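Local coordinates for protein Abbfa_003403 (Acinetobacter baumannii, PDB 4ZXH) that is a four-domain nonribosomal peptide synthetase that probably activates an amino acid, joins it to an acyl group and releases the product, at residues A[63-66]-A[71-74]; A[646-651]-A[681-686]; A[1202-1207]-A[1214-1219]. All blocks are in the same frame, centred on the assembly; numbering follows the deposited sequence.

Interaction 1 (A[63-66]-A[71-74]); sequences AVMH and LRVS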
loop_
_atom_site.group_PDB
_atom_site.type_symbol
_atom_site.label_atom_id
_atom_site.label_comp_id
_atom_site.label_asym_id
_atom_site.label_seq_id
_atom_site.Cartn_x
_atom_site.Cartn_y
_atom_site.Cartn_z
ATOM N N ALA A 63 15.032 -5.440 46.400
ATOM C CA ALA A 63 15.694 -4.193 46.793
ATOM C C ALA A 63 15.735 -3.209 45.631
ATOM O O ALA A 63 15.549 -2.001 45.814
ATOM C CB ALA A 63 17.090 -4.473 47.289
ATOM N N VAL A 64 15.981 -3.741 44.436
ATOM C CA VAL A 64 16.043 -2.924 43.246
ATOM C C VAL A 64 14.665 -2.341 42.921
ATOM O O VAL A 64 14.534 -1.125 42.735
ATOM C CB VAL A 64 16.576 -3.718 42.043
ATOM C CG1 VAL A 64 16.269 -2.975 40.770
ATOM C CG2 VAL A 64 18.066 -3.901 42.158
ATOM N N MET A 65 13.648 -3.204 42.870
ATOM C CA MET A 65 12.269 -2.786 42.612
ATOM C C MET A 65 11.795 -1.665 43.550
ATOM O O MET A 65 11.048 -0.772 43.149
ATOM C CB MET A 65 11.325 -3.987 42.738
ATOM C CG MET A 65 11.111 -4.810 41.469
ATOM S SD MET A 65 9.816 -6.052 41.733
ATOM C CE MET A 65 8.406 -4.953 41.894
ATOM N N HIS A 66 12.222 -1.738 44.805
ATOM C CA HIS A 66 11.883 -0.751 45.828
ATOM C C HIS A 66 12.618 0.573 45.632
ATOM O O HIS A 66 12.049 1.638 45.852
ATOM C CB HIS A 66 12.205 -1.313 47.217
ATOM C CG HIS A 66 11.972 -0.346 48.333
ATOM N ND1 HIS A 66 12.910 0.589 48.716
ATOM C CD2 HIS A 66 10.909 -0.169 49.152
ATOM C CE1 HIS A 66 12.438 1.299 49.725
ATOM N NE2 HIS A 66 11.224 0.861 50.008
ATOM N N LEU A 71 10.561 1.090 37.799
ATOM C CA LEU A 71 10.292 -0.326 37.625
ATOM C C LEU A 71 8.884 -0.749 38.053
ATOM O O LEU A 71 8.491 -1.887 37.818
ATOM C CB LEU A 71 11.334 -1.139 38.394
ATOM C CG LEU A 71 12.748 -1.138 37.795
ATOM C CD1 LEU A 71 13.694 -1.992 38.596
ATOM C CD2 LEU A 71 12.715 -1.631 36.354
ATOM N N ARG A 72 8.133 0.156 38.675
ATOM C CA ARG A 72 6.772 -0.129 39.122
ATOM C C ARG A 72 5.734 0.691 38.325
ATOM O O ARG A 72 4.636 0.978 38.803
ATOM C CB ARG A 72 6.644 0.140 40.635
ATOM C CG ARG A 72 7.664 -0.640 41.502
ATOM C CD ARG A 72 7.503 -0.484 43.033
ATOM N NE ARG A 72 7.453 0.906 43.508
ATOM C CZ ARG A 72 8.504 1.605 43.924
ATOM N NH1 ARG A 72 9.710 1.058 43.940
ATOM N NH2 ARG A 72 8.350 2.855 44.337
ATOM N N VAL A 73 6.084 1.050 37.094
ATOM C CA VAL A 73 5.239 1.894 36.246
ATOM C C VAL A 73 4.335 1.102 35.281
ATOM O O VAL A 73 4.718 0.046 34.789
ATOM C CB VAL A 73 6.136 2.873 35.444
ATOM C CG1 VAL A 73 5.457 3.385 34.186
ATOM C CG2 VAL A 73 6.577 4.022 36.326
ATOM N N SER A 74 3.127 1.610 35.047
ATOM C CA SER A 74 2.279 1.177 33.934
ATOM C C SER A 74 1.843 2.431 33.166
ATOM O O SER A 74 1.969 3.542 33.689
ATOM C CB SER A 74 1.067 0.363 34.423
ATOM O OG SER A 74 -0.010 1.167 34.887
#
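Arg-72 NH1 meets two backbone carbonyl oxygens in succession, Met-65 O and His-66 O. Both lie in the last turn of helix 56-67, in the condensation domain. Both approach the guanidinium at its edge, near its plane. The bond from Arg-72 NH1 to His-66 O is 3.1 Å long and weak, with an N-H...O angle of 142°. The bond from Arg-72 NH1 to Met-65 O is modelled very short, so its exact length is doubtful. The arginine chain bends at chi3 (-52°), which folds the guanidinium back toward the helix end. Its other grip is outside the contact: Arg-72 NE donates to Trp-87 O. Held at NE and, less surely, at NH1, the flat group probably has limited freedom to rotate. The aliphatic part of the arginine passes near Met-65, whose CE is 4.4 Å from Arg-72 CG.

A small apolar patch lies beside this polar one. Val-64 CG1 touches Leu-71 CD1 at 3.5 Å, the two side chains crossing obliquely. The valine places CG1 anti to its own N (chi1 164°), and this is the branch that meets the leucine. Val-64 also packs on Val-162 of helix 152-165 and lies about 4 Å from the bound phospholipid, so this patch borders the lipid pocket. Leu-71 O accepts from the indole of Trp-127, which lines the lipid pocket, as does Val-162.

The arginine thus probably ties the C-terminal end of the helix to the residue just before strand 73-78. Its positive charge would probably be favoured by the carbonyls gathered at that end.

Interaction 2 (A[646-651]-A[681-686]); sequences NFLLSM and PLMYGG
A turn of helix 641-655 faces the tight bend 681-686, with the CA atoms of Leu-648 and Met-683 9.0 Å apart and the bend closed on itself by Pro-681 O, which accepts from Tyr-684 N and Gly-686 N on opposite faces of its carbonyl plane.

Met-683 has the largest share of the contact. Its SD lies 3.7 Å from Leu-648 CD1 and also rests near the CB of that leucine. A bend at chi3 (50°) turns the methyl group toward the helix. There Met-683 CE meets Leu-649 CD2 at 4.0 Å, the two side chains crossing at about a right angle. Leu-649 CD2 has a second neighbour, Tyr-684 OH, at 3.6 Å. The tyrosine meets this methyl with its hydroxyl oxygen, and these two side chains also cross at about a right angle. No hydrogen bond joins the two segments.

The contact lies in the AMP-binding part of the adenylation domain. Helix 483-494 packs alongside, with Leu-483 touching both Leu-648 and Met-683. Leu-676 of helix 674-679 also covers Leu-648, and the bend leads directly into strand 687-690 of the nine-stranded mixed sheet.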
loop_
_atom_site.group_PDB
_atom_site.type_symbol
_atom_site.label_atom_id
_atom_site.label_comp_id
_atom_site.label_asym_id
_atom_site.label_seq_id
_atom_site.Cartn_x
_atom_site.Cartn_y
_atom_site.Cartn_z
ATOM N N ASN A 646 19.383 -20.610 -35.096
ATOM C CA ASN A 646 19.828 -20.599 -33.710
ATOM C C ASN A 646 18.654 -20.597 -32.739
ATOM O O ASN A 646 18.636 -21.346 -31.767
ATOM C CB ASN A 646 20.701 -19.380 -33.430
ATOM C CG ASN A 646 21.176 -19.331 -31.992
ATOM O OD1 ASN A 646 22.049 -20.093 -31.579
ATOM N ND2 ASN A 646 20.565 -18.457 -31.210
ATOM N N PHE A 647 17.681 -19.737 -33.008
ATOM C CA PHE A 647 16.489 -19.653 -32.186
ATOM C C PHE A 647 15.702 -20.960 -32.169
ATOM O O PHE A 647 15.409 -21.499 -31.111
ATOM C CB PHE A 647 15.597 -18.516 -32.679
ATOM C CG PHE A 647 14.181 -18.590 -32.172
ATOM C CD1 PHE A 647 13.889 -18.307 -30.848
ATOM C CD2 PHE A 647 13.142 -18.930 -33.028
ATOM C CE1 PHE A 647 12.594 -18.363 -30.389
ATOM C CE2 PHE A 647 11.845 -18.994 -32.571
ATOM C CZ PHE A 647 11.573 -18.719 -31.251
ATOM N N LEU A 648 15.368 -21.454 -33.354
ATOM C CA LEU A 648 14.549 -22.646 -33.508
ATOM C C LEU A 648 15.158 -23.852 -32.822
ATOM O O LEU A 648 14.461 -24.565 -32.094
ATOM C CB LEU A 648 14.322 -22.943 -34.995
ATOM C CG LEU A 648 13.324 -21.959 -35.608
ATOM C CD1 LEU A 648 13.266 -22.070 -37.117
ATOM C CD2 LEU A 648 11.961 -22.193 -34.989
ATOM N N LEU A 649 16.451 -24.076 -33.041
ATOM C CA LEU A 649 17.138 -25.206 -32.410
ATOM C C LEU A 649 17.166 -25.068 -30.892
ATOM O O LEU A 649 16.992 -26.045 -30.164
ATOM C CB LEU A 649 18.563 -25.345 -32.943
ATOM C CG LEU A 649 18.716 -25.837 -34.383
ATOM C CD1 LEU A 649 20.180 -25.979 -34.723
ATOM C CD2 LEU A 649 17.983 -27.157 -34.570
ATOM N N SER A 650 17.387 -23.846 -30.423
ATOM C CA SER A 650 17.422 -23.555 -28.996
ATOM C C SER A 650 16.065 -23.870 -28.385
ATOM O O SER A 650 15.961 -24.437 -27.297
ATOM C CB SER A 650 17.783 -22.088 -28.757
ATOM O OG SER A 650 18.389 -21.882 -27.494
ATOM N N MET A 651 15.020 -23.507 -29.110
ATOM C CA MET A 651 13.670 -23.720 -28.634
ATOM C C MET A 651 13.367 -25.205 -28.590
ATOM O O MET A 651 12.683 -25.679 -27.674
ATOM C CB MET A 651 12.668 -22.973 -29.515
ATOM C CG MET A 651 12.460 -21.536 -29.049
ATOM S SD MET A 651 11.823 -21.404 -27.338
ATOM C CE MET A 651 12.943 -20.193 -26.732
ATOM N N PRO A 681 7.352 -27.435 -36.031
ATOM C CA PRO A 681 7.028 -28.863 -36.126
ATOM C C PRO A 681 7.469 -29.422 -37.469
ATOM O O PRO A 681 7.761 -30.615 -37.561
ATOM C CB PRO A 681 5.497 -28.906 -35.986
ATOM C CG PRO A 681 5.104 -27.550 -35.482
ATOM C CD PRO A 681 6.130 -26.610 -36.037
ATOM N N LEU A 682 7.522 -28.571 -38.494
ATOM C CA LEU A 682 7.939 -29.026 -39.818
ATOM C C LEU A 682 9.398 -29.489 -39.817
ATOM O O LEU A 682 9.766 -30.381 -40.569
ATOM C CB LEU A 682 7.748 -27.930 -40.846
ATOM C CG LEU A 682 6.327 -27.448 -41.065
ATOM C CD1 LEU A 682 6.350 -26.316 -42.077
ATOM C CD2 LEU A 682 5.441 -28.583 -41.542
ATOM N N MET A 683 10.225 -28.886 -38.969
ATOM C CA MET A 683 11.601 -29.348 -38.796
ATOM C C MET A 683 11.693 -30.786 -38.244
ATOM O O MET A 683 12.742 -31.438 -38.361
ATOM C CB MET A 683 12.374 -28.396 -37.871
ATOM C CG MET A 683 12.700 -27.023 -38.456
ATOM S SD MET A 683 13.120 -25.778 -37.195
ATOM C CE MET A 683 14.361 -26.621 -36.222
ATOM N N TYR A 684 10.617 -31.293 -37.647
ATOM C CA TYR A 684 10.731 -32.582 -36.965
ATOM C C TYR A 684 9.688 -33.634 -37.363
ATOM O O TYR A 684 9.730 -34.767 -36.867
ATOM C CB TYR A 684 10.712 -32.345 -35.446
ATOM C CG TYR A 684 11.926 -31.562 -35.001
ATOM C CD1 TYR A 684 13.171 -32.180 -34.905
ATOM C CD2 TYR A 684 11.848 -30.196 -34.731
ATOM C CE1 TYR A 684 14.303 -31.484 -34.531
ATOM C CE2 TYR A 684 12.987 -29.480 -34.346
ATOM C CZ TYR A 684 14.210 -30.143 -34.253
ATOM O OH TYR A 684 15.350 -29.476 -33.886
ATOM N N GLY A 685 8.777 -33.274 -38.267
ATOM C CA GLY A 685 7.845 -34.238 -38.828
ATOM C C GLY A 685 6.436 -34.169 -38.265
ATOM O O GLY A 685 5.561 -34.968 -38.632
ATOM N N GLY A 686 6.216 -33.210 -37.369
ATOM C CA GLY A 686 4.914 -32.997 -36.760
ATOM C C GLY A 686 3.932 -32.222 -37.627
ATOM O O GLY A 686 4.169 -32.022 -38.814
#

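Interaction 3 (A[1202-1207]-A[1214-1219]); sequences AQYLRE and FDHVLK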
loop_
_atom_site.group_PDB
_atom_site.type_symbol
_atom_site.label_atom_id
_atom_site.label_comp_id
_atom_site.label_asym_id
_atom_site.label_seq_id
_atom_site.Cartn_x
_atom_site.Cartn_y
_atom_site.Cartn_z
ATOM N N ALA A 1202 -48.287 10.409 -2.337
ATOM C CA ALA A 1202 -49.129 9.420 -1.665
ATOM C C ALA A 1202 -49.806 8.532 -2.671
ATOM O O ALA A 1202 -49.938 7.337 -2.443
ATOM C CB ALA A 1202 -50.178 10.093 -0.799
ATOM N N GLN A 1203 -50.235 9.117 -3.788
ATOM C CA GLN A 1203 -50.934 8.349 -4.814
ATOM C C GLN A 1203 -50.056 7.248 -5.423
ATOM O O GLN A 1203 -50.556 6.172 -5.753
ATOM C CB GLN A 1203 -51.439 9.252 -5.931
ATOM C CG GLN A 1203 -52.378 8.508 -6.877
ATOM C CD GLN A 1203 -52.526 9.185 -8.228
ATOM O OE1 GLN A 1203 -52.016 10.287 -8.448
ATOM N NE2 GLN A 1203 -53.216 8.522 -9.146
ATOM N N TYR A 1204 -48.759 7.514 -5.577
ATOM C CA TYR A 1204 -47.851 6.514 -6.126
ATOM C C TYR A 1204 -47.709 5.348 -5.157
ATOM O O TYR A 1204 -47.764 4.188 -5.552
ATOM C CB TYR A 1204 -46.483 7.124 -6.429
ATOM C CG TYR A 1204 -45.492 6.140 -7.017
ATOM C CD1 TYR A 1204 -45.534 5.808 -8.359
ATOM C CD2 TYR A 1204 -44.517 5.549 -6.233
ATOM C CE1 TYR A 1204 -44.645 4.912 -8.902
ATOM C CE2 TYR A 1204 -43.612 4.644 -6.776
ATOM C CZ TYR A 1204 -43.684 4.331 -8.112
ATOM O OH TYR A 1204 -42.799 3.433 -8.670
ATOM N N LEU A 1205 -47.550 5.674 -3.878
ATOM C CA LEU A 1205 -47.405 4.671 -2.828
ATOM C C LEU A 1205 -48.632 3.755 -2.704
ATOM O O LEU A 1205 -48.487 2.548 -2.487
ATOM C CB LEU A 1205 -47.116 5.360 -1.487
ATOM C CG LEU A 1205 -45.780 6.113 -1.446
ATOM C CD1 LEU A 1205 -45.587 6.894 -0.156
ATOM C CD2 LEU A 1205 -44.616 5.155 -1.662
ATOM N N ARG A 1206 -49.833 4.319 -2.847
ATOM C CA ARG A 1206 -51.069 3.541 -2.695
ATOM C C ARG A 1206 -51.184 2.390 -3.693
ATOM O O ARG A 1206 -51.909 1.429 -3.448
ATOM C CB ARG A 1206 -52.295 4.446 -2.825
ATOM C CG ARG A 1206 -52.435 5.417 -1.677
ATOM C CD ARG A 1206 -53.741 6.194 -1.687
ATOM N NE ARG A 1206 -53.771 7.135 -0.568
ATOM C CZ ARG A 1206 -53.628 8.450 -0.693
ATOM N NH1 ARG A 1206 -53.474 8.990 -1.897
ATOM N NH2 ARG A 1206 -53.646 9.228 0.384
ATOM N N GLU A 1207 -50.458 2.487 -4.806
ATOM C CA GLU A 1207 -50.460 1.444 -5.833
ATOM C C GLU A 1207 -49.617 0.234 -5.414
ATOM O O GLU A 1207 -49.663 -0.810 -6.058
ATOM C CB GLU A 1207 -49.931 1.985 -7.178
ATOM C CG GLU A 1207 -50.526 3.307 -7.671
ATOM C CD GLU A 1207 -52.035 3.269 -7.879
ATOM O OE1 GLU A 1207 -52.571 2.218 -8.313
ATOM O OE2 GLU A 1207 -52.683 4.311 -7.621
ATOM N N PHE A 1214 -42.193 0.713 1.834
ATOM C CA PHE A 1214 -41.038 1.010 2.678
ATOM C C PHE A 1214 -39.747 0.805 1.919
ATOM O O PHE A 1214 -38.755 1.490 2.163
ATOM C CB PHE A 1214 -41.008 0.141 3.932
ATOM C CG PHE A 1214 -42.127 0.405 4.880
ATOM C CD1 PHE A 1214 -42.994 1.452 4.678
ATOM C CD2 PHE A 1214 -42.303 -0.391 5.987
ATOM C CE1 PHE A 1214 -44.034 1.690 5.552
ATOM C CE2 PHE A 1214 -43.334 -0.150 6.869
ATOM C CZ PHE A 1214 -44.200 0.894 6.649
ATOM N N ASP A 1215 -39.744 -0.161 1.013
ATOM C CA ASP A 1215 -38.572 -0.368 0.190
ATOM C C ASP A 1215 -38.408 0.816 -0.758
ATOM O O ASP A 1215 -37.297 1.313 -0.938
ATOM C CB ASP A 1215 -38.653 -1.690 -0.584
ATOM C CG ASP A 1215 -38.545 -2.913 0.328
ATOM O OD1 ASP A 1215 -38.203 -2.758 1.527
ATOM O OD2 ASP A 1215 -38.797 -4.040 -0.165
ATOM N N HIS A 1216 -39.507 1.290 -1.341
ATOM C CA HIS A 1216 -39.396 2.374 -2.304
ATOM C C HIS A 1216 -38.839 3.631 -1.642
ATOM O O HIS A 1216 -37.900 4.243 -2.150
ATOM C CB HIS A 1216 -40.727 2.690 -2.960
ATOM C CG HIS A 1216 -40.630 3.802 -3.954
ATOM N ND1 HIS A 1216 -39.941 3.675 -5.141
ATOM C CD2 HIS A 1216 -41.088 5.078 -3.919
ATOM C CE1 HIS A 1216 -39.997 4.817 -5.804
ATOM N NE2 HIS A 1216 -40.686 5.686 -5.086
ATOM N N VAL A 1217 -39.403 4.004 -0.500
ATOM C CA VAL A 1217 -38.946 5.198 0.201
ATOM C C VAL A 1217 -37.501 5.035 0.677
ATOM O O VAL A 1217 -36.702 5.969 0.583
ATOM C CB VAL A 1217 -39.876 5.543 1.392
ATOM C CG1 VAL A 1217 -39.371 6.734 2.137
ATOM C CG2 VAL A 1217 -41.295 5.804 0.899
ATOM N N LEU A 1218 -37.143 3.849 1.157
ATOM C CA LEU A 1218 -35.770 3.638 1.601
ATOM C C LEU A 1218 -34.818 3.853 0.441
ATOM O O LEU A 1218 -33.864 4.605 0.547
ATOM C CB LEU A 1218 -35.581 2.237 2.180
ATOM C CG LEU A 1218 -34.145 1.888 2.601
ATOM C CD1 LEU A 1218 -33.612 2.911 3.588
ATOM C CD2 LEU A 1218 -34.081 0.504 3.197
ATOM N N LYS A 1219 -35.112 3.188 -0.669
ATOM C CA LYS A 1219 -34.277 3.217 -1.863
ATOM C C LYS A 1219 -34.110 4.655 -2.358
ATOM O O LYS A 1219 -32.992 5.095 -2.650
ATOM C CB LYS A 1219 -34.894 2.318 -2.950
ATOM C CG LYS A 1219 -33.995 2.017 -4.125
ATOM C CD LYS A 1219 -34.667 1.086 -5.139
#
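The rings of Tyr-1204 and His-1216 meet obliquely across two consecutive helices in the thioesterase domain. The domain has the alpha/beta-hydrolase fold. These helices lie in the long insertion between strands 1157-1163 and 1262-1267, consistent with the lid region of such thioesterases. Segments 1202-1206 and 1214-1219 run at 133° to each other, closer to antiparallel than to parallel. Their axes come within 11.2 Å, and the contact is made by side chains without a hydrogen bond.

The ring planes of Tyr-1204 and His-1216 are inclined at 49°, and their centroids are 5.0 Å apart. The pair is therefore neither a stack nor an edge-to-face arrangement. Tyr-1204 CE2 comes closest, with CD2 of the same ring behind it. Tyr-1204 CE2 stands over one face of the imidazole, displaced toward its rim, and is 3.5 Å from His-1216 NE2. In both residues CG is anti to the backbone N (chi1 -179° in Tyr-1204), which extends each ring into the space between the helices. This aromatic side of the contact is the more solvent-facing one, since Tyr-1204 is exposed.

Leu-1205 and Val-1217 form the buried side. The leucine side chain crosses that of His-1216 at about a right angle. Leu-1183 of helix 1179-1191 packs on Leu-1205, while Phe-1236 of helix 1233-1251 covers Val-1217. Ile-1200 touches both Leu-1205 and His-1216. A single leucine methyl then serves two partners: Leu-1205 CD2 lies 4.2 Å from His-1216 CD2 and also 4.2 Å from Val-1217 CG2.

Overall arrangement
The three contacts lie in three catalytic domains and share no structural element. They are far apart: even interactions 1 and 3 have their nearest atoms about 46 Å from each other. Interactions 1 and 2 are mainly buried; interaction 3 is only partly so. Interaction 1 is the polar one, pairing a charged side chain with carbonyls at a helix end beside a small apolar patch. Interaction 2 is sulfur and methyl packing of a helix against a turn. Interaction 3 joins two helices close together in sequence through an aromatic pair at the surface and aliphatic groups beneath. Interactions 1 and 3 link near neighbours in sequence, whereas interaction 2 spans 29 intervening residues.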